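PDB 2I79: acetyltransferase, GNAT family from Streptococcus pneumoniae, which binds acetyl coenzyme A and probably transfers its acetyl group to the amino group of an acceptor, perhaps an amino acid. Local coordinates for residues Arg152-Tyr155 with Phe161-Val164; Asn51-Ala54 with Asn58-Thr61; Lys13-Leu18 with Glu44-Phe49. All blocks are in the same frame, centred on the assembly; numbering follows the deposited sequence.

In the fold
Three contacts tie the GNAT fold together at its two ends. Along the chain they come in series. Interaction 3 packs helix 15-26 against helix 43-55, interaction 2 turns that second helix back onto strand 60-66, and interaction 1 joins strands 145-156 and 160-170 in the C-terminal hairpin. Interactions 2 and 3 share helix 43-55, lie with centres 12 Å apart and touch, Phe49 CE2 resting 3.7 Å from Thr61 OG1. Interaction 1 stands about 29 and 30 Å away between centres, yet it reaches the same mixed sheet as interaction 2. The helices thus pack over strands 60-66 and 69-77, while the hairpin at the other side of the sheet meets the second subunit.

Interaction 1: Arg152-Tyr155 with Phe161-Val164; sequences RGAY and FIDV
A classic beta bulge marks the C-terminal hairpin of this GNAT fold, with Gly153 and Ala154 both set opposite Ile162 where strand 145-156 turns a corner. Beyond it the strands run antiparallel. Ala154 and Ile162 form a hydrogen-bonded pair: the Ile162 N-H reaches Ala154 O at 2.9 Å and nearly straight (170°), whereas Ala154 N meets Ile162 O at 3.2 Å with a more bent approach. On the face bearing these two residues, Ala154 CB lies 3.7 Å from Ile162 CG1, and Gln129 of strand 123-129 packs on both. Tyr155 and Phe161 follow as a non-hydrogen-bonded pair. Their rings lie obliquely, planes 53° apart, and Tyr155 CD2 approaches one face of Phe161 near its rim, 3.6 Å from CE1. Arg152 CD lies over the opposite face, also toward the rim, and Arg152 CB touches Phe161 CD1 at 3.9 Å. The guanidinium stays above this face, its plane 28° from the ring's, but with CZ 5.4 Å from the Phe161 ring centroid the cation-pi attraction is at most weak. Its NH1 instead donates to Arg122 O of the second subunit, whose His86 also meets the Phe161 ring edge-to-face. Back at the corner, a water accepts from Arg152 N and donates to Asp163 OD1, both at 2.8 Å, bridging the strands. The chemistry is therefore divided: backbone bonds and one water fix the register around the bulge, while Phe161, enclosed between tyrosine and the aliphatic arginine stem, takes the hairpin into the dimer interface.

Interaction 2: Asn51-Ala54 with Asn58-Thr61; sequences NKQA and NQIT
Gln53 carries nearly the whole of this contact, bringing its terminal amide from helix 43-55 to the beginning of strand 60-66. The tight part lies around that amide. Its nitrogen NE2 donates to Thr61 OG1 at 3.2 Å, with the hydroxyl close to the amide plane and the N-H to oxygen angle at 150°. The aliphatic part comes close as well, Gln53 CG lying 3.3 Å from the same Thr61 oxygen. A bend at chi2 (-64°) folds the chain so that the amide can reach the strand, where NE2 also lies 3.1 Å from Ile60 O. At the other end of the group, Gln53 OE1 rests 3.2 Å from Gln59 CB, and the two glutamine side chains cross at about a right angle.

In the GNAT fold this is the short connection by which an N-terminal helix returns to the central sheet: only three residues separate the segments, and Ile60 already pairs through its backbone with Ile76 of the neighbouring strand 69-77. The Gln53 amide reaches that second strand too, since NE2 donates to Ile76 O. Two acceptors on adjacent strands, Thr61 OG1 and Ile76 O, therefore hold one buried nitrogen and fix the rotation of its amide.

The loose side is the outward surface of the helix. Lys52 is exposed, and the end of its chain leads away from the strand. Ala54 likewise points away and packs on Glu9 of strand 5-9, and Asn51 lies against Pro12 in the loop ahead of helix 15-26.

Interaction 3: Lys13-Leu18 with Glu44-Phe49; sequences KDAAEL and EEMEIF
Met46 and Ala15 make the central touch between helix 43-55 and helix 15-26, a small side chain on one helix giving the other room to come close. Followed from its beginning, the second segment presents little at first. Glu44 and Glu45 lie on the solvent side of the turn, and the backbone N of Glu45 is held by Thr42 OG1 just ahead of it. Met46 is the first residue to face the partner helix. Its CB stands 4.0 Å from Ala15 CB, while CG rests 3.8 Å from Ala15 O, so the thioether chain begins directly against the backbone of the other helix. With CG anti to the backbone N (chi1 -180°) and further bends at chi2 and chi3, the sulfur is brought alongside Leu18: SD lies 3.9 Å from Leu18 CD2, and CE meets Leu18 CG at 4.2 Å. The two side chains cross at about a right angle. Val19 and Leu22, farther along helix 15-26, cover more of Met46.

Glu47 comes next and borders the contact. Ala15 CB settles against its backbone, 3.7 Å from Glu47 N, and also meets Glu47 CB at 4.0 Å, while the extended acidic chain runs along the exposed border of the helix pair. Here the CA atoms of Ala15 and Glu47 come within 5.2 Å, a short separation that the alanine permits. Ile48 turns to the outside. Phe49 points inward again, but its ring packs beyond this helix pair, on Thr61 and Asn75 of the sheet, where Leu18 likewise meets Leu63, Ile70 and Ile73. Such close, apolar packing of two N-terminal helices, laid together against the central beta sheet, belongs to the GNAT acetyltransferase fold.

Interaction 1: Arg152-Tyr155 with Phe161-Val164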
loop_
_atom_site.group_PDB
_atom_site.type_symbol
_atom_site.label_atom_id
_atom_site.label_comp_id
_atom_site.label_asym_id
_atom_site.label_seq_id
_atom_site.Cartn_x
_atom_site.Cartn_y
_atom_site.Cartn_z
ATOM N N ARG A 152 2.237 -14.714 5.872
ATOM C CA ARG A 152 3.464 -14.028 5.540
ATOM C C ARG A 152 3.243 -12.533 5.336
ATOM O O ARG A 152 3.912 -11.927 4.534
ATOM C CB ARG A 152 4.135 -14.638 4.298
ATOM C CG ARG A 152 4.254 -16.140 4.355
ATOM C CD ARG A 152 5.032 -16.700 3.227
ATOM N NE ARG A 152 5.245 -18.131 3.443
ATOM C CZ ARG A 152 5.788 -18.979 2.572
ATOM N NH1 ARG A 152 6.176 -18.582 1.369
ATOM N NH2 ARG A 152 5.918 -20.262 2.904
ATOM N N GLY A 153 2.304 -11.934 6.047
ATOM C CA GLY A 153 2.124 -10.496 5.997
ATOM C C GLY A 153 3.317 -9.724 6.550
ATOM O O GLY A 153 3.512 -8.557 6.236
ATOM N N ALA A 154 4.102 -10.380 7.391
ATOM C CA ALA A 154 5.249 -9.765 8.036
ATOM C C ALA A 154 6.339 -10.820 8.273
ATOM O O ALA A 154 6.051 -12.028 8.485
ATOM C CB ALA A 154 4.826 -9.151 9.353
ATOM N N TYR A 155 7.575 -10.326 8.276
ATOM C CA TYR A 155 8.765 -11.114 8.534
ATOM C C TYR A 155 9.454 -10.587 9.798
ATOM O O TYR A 155 9.732 -9.386 9.892
ATOM C CB TYR A 155 9.674 -10.969 7.322
ATOM C CG TYR A 155 10.971 -11.710 7.402
ATOM C CD1 TYR A 155 12.183 -11.026 7.568
ATOM C CD2 TYR A 155 11.003 -13.084 7.272
ATOM C CE1 TYR A 155 13.386 -11.709 7.636
ATOM C CE2 TYR A 155 12.201 -13.786 7.340
ATOM C CZ TYR A 155 13.390 -13.093 7.513
ATOM O OH TYR A 155 14.574 -13.813 7.573
ATOM N N PHE A 161 8.114 -15.930 9.489
ATOM C CA PHE A 161 6.928 -15.320 8.889
ATOM C C PHE A 161 5.714 -15.401 9.790
ATOM O O PHE A 161 5.462 -16.419 10.418
ATOM C CB PHE A 161 6.608 -15.974 7.554
ATOM C CG PHE A 161 7.661 -15.749 6.528
ATOM C CD1 PHE A 161 7.712 -14.559 5.837
ATOM C CD2 PHE A 161 8.602 -16.735 6.245
ATOM C CE1 PHE A 161 8.671 -14.349 4.901
ATOM C CE2 PHE A 161 9.549 -16.533 5.295
ATOM C CZ PHE A 161 9.595 -15.332 4.628
ATOM N N ILE A 162 4.968 -14.309 9.859
ATOM C CA ILE A 162 3.767 -14.251 10.675
ATOM C C ILE A 162 2.609 -13.642 9.876
ATOM O O ILE A 162 2.811 -12.927 8.874
ATOM C CB ILE A 162 3.982 -13.448 11.991
ATOM C CG1 ILE A 162 4.317 -11.971 11.708
ATOM C CG2 ILE A 162 5.058 -14.095 12.902
ATOM C CD1 ILE A 162 4.388 -11.153 12.983
ATOM N N ASP A 163 1.403 -13.905 10.364
ATOM C CA ASP A 163 0.162 -13.413 9.770
ATOM C C ASP A 163 -0.208 -12.015 10.246
ATOM O O ASP A 163 0.106 -11.597 11.376
ATOM C CB ASP A 163 -1.034 -14.332 10.118
ATOM C CG ASP A 163 -0.947 -15.726 9.477
ATOM O OD1 ASP A 163 0.134 -16.328 9.439
ATOM O OD2 ASP A 163 -1.985 -16.243 9.023
ATOM N N VAL A 164 -0.953 -11.339 9.379
ATOM C CA VAL A 164 -1.567 -10.043 9.655
ATOM C C VAL A 164 -3.087 -10.085 9.445
ATOM O O VAL A 164 -3.582 -10.832 8.627
ATOM C CB VAL A 164 -0.942 -8.919 8.809
ATOM C CG1 VAL A 164 0.546 -8.792 9.140
ATOM C CG2 VAL A 164 -1.146 -9.110 7.273
HETATM O O HOH W 1 2.599 -16.251 8.157
#

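Interaction 2: Asn51-Ala54 with Asn58-Thr61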
loop_
_atom_site.group_PDB
_atom_site.type_symbol
_atom_site.label_atom_id
_atom_site.label_comp_id
_atom_site.label_asym_id
_atom_site.label_seq_id
_atom_site.Cartn_x
_atom_site.Cartn_y
_atom_site.Cartn_z
ATOM N N ASN A 51 5.103 19.072 5.142
ATOM C CA ASN A 51 4.442 20.065 4.283
ATOM C C ASN A 51 3.310 19.417 3.439
ATOM O O ASN A 51 2.169 19.915 3.415
ATOM C CB ASN A 51 5.468 20.803 3.380
ATOM C CG ASN A 51 6.409 21.748 4.180
ATOM O OD1 ASN A 51 5.972 22.444 5.101
ATOM N ND2 ASN A 51 7.696 21.771 3.819
ATOM N N LYS A 52 3.617 18.307 2.776
ATOM C CA LYS A 52 2.610 17.545 2.022
ATOM C C LYS A 52 1.373 17.152 2.841
ATOM O O LYS A 52 0.243 17.371 2.393
ATOM C CB LYS A 52 3.214 16.261 1.454
ATOM C CG LYS A 52 3.811 16.406 0.083
ATOM C CD LYS A 52 4.223 15.034 -0.470
ATOM C CE LYS A 52 5.089 15.161 -1.735
ATOM N NZ LYS A 52 6.433 15.795 -1.444
ATOM N N GLN A 53 1.585 16.531 4.012
ATOM C CA GLN A 53 0.463 16.144 4.897
ATOM C C GLN A 53 -0.453 17.340 5.234
ATOM O O GLN A 53 -1.683 17.228 5.134
ATOM C CB GLN A 53 0.953 15.479 6.204
ATOM C CG GLN A 53 1.547 14.070 6.058
ATOM C CD GLN A 53 0.549 13.011 5.562
ATOM O OE1 GLN A 53 0.380 12.814 4.352
ATOM N NE2 GLN A 53 -0.080 12.304 6.495
ATOM N N ALA A 54 0.142 18.470 5.631
ATOM C CA ALA A 54 -0.622 19.686 5.953
ATOM C C ALA A 54 -1.336 20.252 4.715
ATOM O O ALA A 54 -2.443 20.782 4.827
ATOM C CB ALA A 54 0.294 20.750 6.548
ATOM N N ASN A 58 -6.759 14.956 2.090
ATOM C CA ASN A 58 -7.177 13.609 2.478
ATOM C C ASN A 58 -6.080 12.864 3.262
ATOM O O ASN A 58 -6.160 11.660 3.487
ATOM C CB ASN A 58 -7.695 12.811 1.258
ATOM C CG ASN A 58 -6.587 12.356 0.286
ATOM O OD1 ASN A 58 -5.467 12.855 0.281
ATOM N ND2 ASN A 58 -6.933 11.419 -0.566
ATOM N N GLN A 59 -5.069 13.606 3.699
ATOM C CA GLN A 59 -4.035 13.054 4.519
ATOM C C GLN A 59 -3.803 13.935 5.752
ATOM O O GLN A 59 -4.157 15.120 5.746
ATOM C CB GLN A 59 -2.754 12.903 3.712
ATOM C CG GLN A 59 -2.874 12.001 2.482
ATOM C CD GLN A 59 -1.583 11.913 1.711
ATOM O OE1 GLN A 59 -1.215 12.842 0.972
ATOM N NE2 GLN A 59 -0.879 10.812 1.866
ATOM N N ILE A 60 -3.220 13.348 6.804
ATOM C CA ILE A 60 -2.880 14.082 8.022
ATOM C C ILE A 60 -1.890 13.344 8.915
ATOM O O ILE A 60 -1.901 12.116 8.993
ATOM C CB ILE A 60 -4.147 14.426 8.849
ATOM C CG1 ILE A 60 -3.835 15.525 9.882
ATOM C CG2 ILE A 60 -4.702 13.211 9.528
ATOM C CD1 ILE A 60 -5.048 16.401 10.237
ATOM N N THR A 61 -1.062 14.117 9.617
ATOM C CA THR A 61 -0.227 13.623 10.692
ATOM C C THR A 61 -0.521 14.435 11.953
ATOM O O THR A 61 -0.368 15.648 11.956
ATOM C CB THR A 61 1.266 13.731 10.381
ATOM O OG1 THR A 61 1.552 12.978 9.221
ATOM C CG2 THR A 61 2.144 13.207 11.553
#

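Interaction 3: Lys13-Leu18 with Glu44-Phe49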
loop_
_atom_site.group_PDB
_atom_site.type_symbol
_atom_site.label_atom_id
_atom_site.label_comp_id
_atom_site.label_asym_id
_atom_site.label_seq_id
_atom_site.Cartn_x
_atom_site.Cartn_y
_atom_site.Cartn_z
ATOM N N LYS A 13 8.155 22.579 11.400
ATOM C CA LYS A 13 9.035 22.811 12.555
ATOM C C LYS A 13 9.266 21.585 13.480
ATOM O O LYS A 13 10.281 21.535 14.202
ATOM C CB LYS A 13 8.531 24.001 13.396
ATOM C CG LYS A 13 7.151 23.774 14.054
ATOM C CD LYS A 13 6.953 24.609 15.329
ATOM C CE LYS A 13 5.540 24.429 15.906
ATOM N NZ LYS A 13 5.384 25.072 17.264
ATOM N N ASP A 14 8.331 20.625 13.469
ATOM C CA ASP A 14 8.452 19.402 14.244
ATOM C C ASP A 14 9.378 18.325 13.619
ATOM O O ASP A 14 9.612 17.289 14.240
ATOM C CB ASP A 14 7.063 18.766 14.453
ATOM C CG ASP A 14 6.047 19.744 15.050
ATOM O OD1 ASP A 14 6.410 20.513 15.940
ATOM O OD2 ASP A 14 4.872 19.734 14.632
ATOM N N ALA A 15 9.869 18.541 12.406
ATOM C CA ALA A 15 10.568 17.491 11.641
ATOM C C ALA A 15 11.647 16.699 12.418
ATOM O O ALA A 15 11.687 15.467 12.370
ATOM C CB ALA A 15 11.182 18.119 10.387
ATOM N N ALA A 16 12.515 17.418 13.118
ATOM C CA ALA A 16 13.667 16.831 13.798
ATOM C C ALA A 16 13.214 15.982 14.964
ATOM O O ALA A 16 13.711 14.866 15.159
ATOM C CB ALA A 16 14.658 17.970 14.278
ATOM N N GLU A 17 12.276 16.519 15.748
ATOM C CA GLU A 17 11.730 15.786 16.910
ATOM C C GLU A 17 10.946 14.572 16.456
ATOM O O GLU A 17 11.000 13.529 17.095
ATOM C CB GLU A 17 10.825 16.660 17.766
ATOM C CG GLU A 17 11.499 17.781 18.533
ATOM C CD GLU A 17 10.475 18.842 18.981
ATOM O OE1 GLU A 17 9.725 18.562 19.944
ATOM O OE2 GLU A 17 10.406 19.924 18.349
ATOM N N LEU A 18 10.218 14.707 15.356
ATOM C CA LEU A 18 9.435 13.598 14.826
ATOM C C LEU A 18 10.343 12.501 14.292
ATOM O O LEU A 18 10.059 11.341 14.480
ATOM C CB LEU A 18 8.467 14.087 13.743
ATOM C CG LEU A 18 7.549 13.020 13.104
ATOM C CD1 LEU A 18 6.831 12.116 14.160
ATOM C CD2 LEU A 18 6.579 13.709 12.190
ATOM N N GLU A 44 15.522 17.017 7.258
ATOM C CA GLU A 44 15.217 17.809 6.057
ATOM C C GLU A 44 14.186 17.111 5.183
ATOM O O GLU A 44 13.177 17.726 4.778
ATOM C CB GLU A 44 16.518 18.113 5.302
ATOM C CG GLU A 44 17.511 19.030 6.125
ATOM C CD GLU A 44 18.157 18.381 7.409
ATOM O OE1 GLU A 44 18.405 17.134 7.466
ATOM O OE2 GLU A 44 18.446 19.155 8.374
ATOM N N GLU A 45 14.387 15.810 4.963
ATOM C CA GLU A 45 13.397 14.985 4.280
ATOM C C GLU A 45 12.046 14.874 4.999
ATOM O O GLU A 45 10.992 14.772 4.350
ATOM C CB GLU A 45 13.957 13.573 4.054
ATOM C CG GLU A 45 15.076 13.499 2.996
ATOM C CD GLU A 45 15.688 12.111 2.892
ATOM O OE1 GLU A 45 15.724 11.389 3.923
ATOM O OE2 GLU A 45 16.122 11.732 1.773
ATOM N N MET A 46 12.058 14.873 6.334
ATOM C CA MET A 46 10.795 14.819 7.057
ATOM C C MET A 46 9.996 16.109 6.847
ATOM O O MET A 46 8.779 16.077 6.772
ATOM C CB MET A 46 10.999 14.540 8.543
ATOM C CG MET A 46 9.686 14.472 9.319
ATOM S SD MET A 46 8.630 13.052 8.904
ATOM C CE MET A 46 9.572 11.738 9.663
ATOM N N GLU A 47 10.702 17.229 6.780
ATOM C CA GLU A 47 10.090 18.551 6.603
ATOM C C GLU A 47 9.236 18.599 5.302
ATOM O O GLU A 47 8.127 19.139 5.289
ATOM C CB GLU A 47 11.204 19.603 6.629
ATOM C CG GLU A 47 10.818 20.984 7.130
ATOM C CD GLU A 47 12.030 21.879 7.499
ATOM O OE1 GLU A 47 13.085 21.385 7.988
ATOM O OE2 GLU A 47 11.896 23.107 7.335
ATOM N N ILE A 48 9.734 17.981 4.232
ATOM C CA ILE A 48 8.967 17.774 2.995
ATOM C C ILE A 48 7.694 16.942 3.255
ATOM O O ILE A 48 6.557 17.398 3.050
ATOM C CB ILE A 48 9.869 17.106 1.903
ATOM C CG1 ILE A 48 10.941 18.110 1.421
ATOM C CG2 ILE A 48 9.017 16.553 0.720
ATOM C CD1 ILE A 48 12.225 17.480 0.864
ATOM N N PHE A 49 7.875 15.729 3.743
ATOM C CA PHE A 49 6.720 14.922 4.101
ATOM C C PHE A 49 5.665 15.741 4.884
ATOM O O PHE A 49 4.460 15.667 4.592
ATOM C CB PHE A 49 7.146 13.686 4.890
ATOM C CG PHE A 49 5.989 12.853 5.377
ATOM C CD1 PHE A 49 5.287 12.035 4.501
ATOM C CD2 PHE A 49 5.591 12.896 6.717
ATOM C CE1 PHE A 49 4.210 11.266 4.945
ATOM C CE2 PHE A 49 4.527 12.127 7.168
ATOM C CZ PHE A 49 3.831 11.308 6.274
#